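Local coordinates for BexL (Amycolatopsis orientalis, PDB 4XRW), which probably cyclises, aromatises and dehydrates a polyketide intermediate in BE-7585A biosynthesis, as a di-domain aromatase/cyclase of a type II polyketide synthase, at residues A[48-53]-A[164-169]. Numbering follows the deposited sequence.
Sequences PRIFPP and ELVTNP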
loop_
_atom_site.group_PDB
_atom_site.type_symbol
_atom_site.label_atom_id
_atom_site.label_comp_id
_atom_site.label_asym_id
_atom_site.label_seq_id
_atom_site.Cartn_x
_atom_site.Cartn_y
_atom_site.Cartn_z
ATOM N N PRO A 48 1.142 -4.208 0.724
ATOM C CA PRO A 48 0.073 -3.203 0.531
ATOM C C PRO A 48 -1.224 -3.840 0.024
ATOM O O PRO A 48 -2.323 -3.313 0.256
ATOM C CB PRO A 48 0.689 -2.227 -0.482
ATOM C CG PRO A 48 2.187 -2.277 -0.128
ATOM C CD PRO A 48 2.402 -3.792 0.072
ATOM N N ARG A 49 -1.110 -4.985 -0.653
ATOM C CA ARG A 49 -2.312 -5.623 -1.190
ATOM C C ARG A 49 -3.097 -6.393 -0.157
ATOM O O ARG A 49 -4.298 -6.581 -0.320
ATOM C CB ARG A 49 -1.959 -6.595 -2.337
ATOM C CG ARG A 49 -0.944 -6.095 -3.325
ATOM C CD ARG A 49 -0.625 -7.176 -4.363
ATOM N NE ARG A 49 0.179 -6.631 -5.451
ATOM C CZ ARG A 49 0.181 -7.095 -6.695
ATOM N NH1 ARG A 49 -0.586 -8.129 -7.029
ATOM N NH2 ARG A 49 0.947 -6.512 -7.610
ATOM N N ILE A 50 -2.427 -6.874 0.893
ATOM C CA ILE A 50 -3.071 -7.734 1.899
ATOM C C ILE A 50 -3.234 -7.109 3.278
ATOM O O ILE A 50 -4.051 -7.584 4.087
ATOM C CB ILE A 50 -2.295 -9.048 2.087
ATOM C CG1 ILE A 50 -0.878 -8.802 2.605
ATOM C CG2 ILE A 50 -2.225 -9.763 0.787
ATOM C CD1 ILE A 50 -0.170 -10.074 3.124
ATOM N N PHE A 51 -2.424 -6.089 3.570
ATOM C CA PHE A 51 -2.587 -5.265 4.781
ATOM C C PHE A 51 -3.022 -3.847 4.404
ATOM O O PHE A 51 -2.197 -3.027 4.010
ATOM C CB PHE A 51 -1.280 -5.211 5.586
ATOM C CG PHE A 51 -0.784 -6.572 6.018
ATOM C CD1 PHE A 51 -1.534 -7.360 6.872
ATOM C CD2 PHE A 51 0.415 -7.058 5.563
ATOM C CE1 PHE A 51 -1.093 -8.607 7.251
ATOM C CE2 PHE A 51 0.879 -8.326 5.964
ATOM C CZ PHE A 51 0.115 -9.087 6.798
ATOM N N PRO A 52 -4.301 -3.528 4.562
ATOM C CA PRO A 52 -4.764 -2.213 4.090
ATOM C C PRO A 52 -3.991 -1.002 4.634
ATOM O O PRO A 52 -3.808 -0.073 3.863
ATOM C CB PRO A 52 -6.231 -2.191 4.537
ATOM C CG PRO A 52 -6.630 -3.636 4.468
ATOM C CD PRO A 52 -5.432 -4.388 4.971
ATOM N N PRO A 53 -3.485 -1.021 5.879
ATOM C CA PRO A 53 -2.723 0.162 6.290
ATOM C C PRO A 53 -1.363 0.346 5.622
ATOM O O PRO A 53 -0.831 1.447 5.672
ATOM C CB PRO A 53 -2.533 -0.039 7.801
ATOM C CG PRO A 53 -3.618 -1.012 8.190
ATOM C CD PRO A 53 -3.689 -1.952 6.997
ATOM N N GLU A 164 -8.188 -13.445 -0.367
ATOM C CA GLU A 164 -9.168 -14.130 -1.218
ATOM C C GLU A 164 -9.491 -13.320 -2.492
ATOM O O GLU A 164 -9.909 -13.884 -3.508
ATOM C CB GLU A 164 -10.419 -14.461 -0.390
ATOM C CG GLU A 164 -10.146 -15.649 0.551
ATOM C CD GLU A 164 -11.216 -15.896 1.638
ATOM O OE1 GLU A 164 -12.321 -15.299 1.602
ATOM O OE2 GLU A 164 -10.928 -16.712 2.547
ATOM N N LEU A 165 -9.239 -12.012 -2.470
ATOM C CA LEU A 165 -9.430 -11.190 -3.665
ATOM C C LEU A 165 -8.165 -11.066 -4.517
ATOM O O LEU A 165 -8.254 -11.119 -5.743
ATOM C CB LEU A 165 -9.907 -9.787 -3.285
ATOM C CG LEU A 165 -11.219 -9.676 -2.512
ATOM C CD1 LEU A 165 -11.491 -8.218 -2.204
ATOM C CD2 LEU A 165 -12.368 -10.266 -3.285
ATOM N N VAL A 166 -6.996 -10.886 -3.896
ATOM C CA VAL A 166 -5.791 -10.625 -4.697
ATOM C C VAL A 166 -5.294 -11.902 -5.379
ATOM O O VAL A 166 -4.560 -11.819 -6.357
ATOM C CB VAL A 166 -4.636 -9.974 -3.863
ATOM C CG1 VAL A 166 -5.165 -8.743 -3.121
ATOM C CG2 VAL A 166 -3.989 -10.946 -2.901
ATOM N N THR A 167 -5.712 -13.074 -4.894
ATOM C CA THR A 167 -5.379 -14.314 -5.602
ATOM C C THR A 167 -6.352 -14.574 -6.766
ATOM O O THR A 167 -6.178 -15.536 -7.520
ATOM C CB THR A 167 -5.364 -15.533 -4.654
ATOM O OG1 THR A 167 -6.618 -15.647 -3.969
ATOM C CG2 THR A 167 -4.237 -15.393 -3.634
ATOM N N ASN A 168 -7.351 -13.708 -6.932
ATOM C CA ASN A 168 -8.315 -13.855 -8.028
ATOM C C ASN A 168 -7.945 -12.912 -9.176
ATOM O O ASN A 168 -8.139 -11.695 -9.062
ATOM C CB ASN A 168 -9.738 -13.577 -7.542
ATOM C CG ASN A 168 -10.784 -13.794 -8.629
ATOM O OD1 ASN A 168 -10.453 -13.910 -9.807
ATOM N ND2 ASN A 168 -12.057 -13.841 -8.229
ATOM N N PRO A 169 -7.413 -13.462 -10.290
ATOM C CA PRO A 169 -6.867 -12.556 -11.302
ATOM C C PRO A 169 -7.929 -11.772 -12.052
ATOM O O PRO A 169 -7.550 -10.850 -12.768
ATOM C CB PRO A 169 -6.118 -13.499 -12.264
ATOM C CG PRO A 169 -6.079 -14.802 -11.610
ATOM C CD PRO A 169 -7.248 -14.865 -10.696
#
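Val-166, in the last turn of the long helix 138-166, sets its two methyl groups against Arg-49 and Ile-50 of the short helix 47-50, a small example of how, in a helix-grip fold, a short helix packs against the C-terminal end of the long one. In this fold a curved antiparallel sheet wraps around one long helix; here the short helix before edge strand 54-59 meets that helix where the chain leaves it for the second domain.

The contact is wholly van der Waals in kind, and the two branches of the valine divide it. CG1, anti to the carbonyl carbon (chi1 -52°), reaches the end of the short helix, where it lies 3.6 Å from the carbonyl O of Arg-49 and 3.9 Å from CB of the same residue. The arginine thus contributes backbone and the root of its side chain, while the rest, extended from CG to NE, takes the guanidinium group past the valine. CG2 has an apolar partner, CG2 of Ile-50, at 4.3 Å.

Neighbouring parts frame this small patch. Ile-50 also packs on Leu-159 of the long helix and Val-41 of helix 34-42, whereas Arg-49 touches Thr-281 and Val-166 touches Val-283, both on the second domain's strand 274-284, placing the contact beside the domain interface. Past Val-166 the chain makes a last turn, with Asn-168 N donating to Leu-165 O at 3.0 Å.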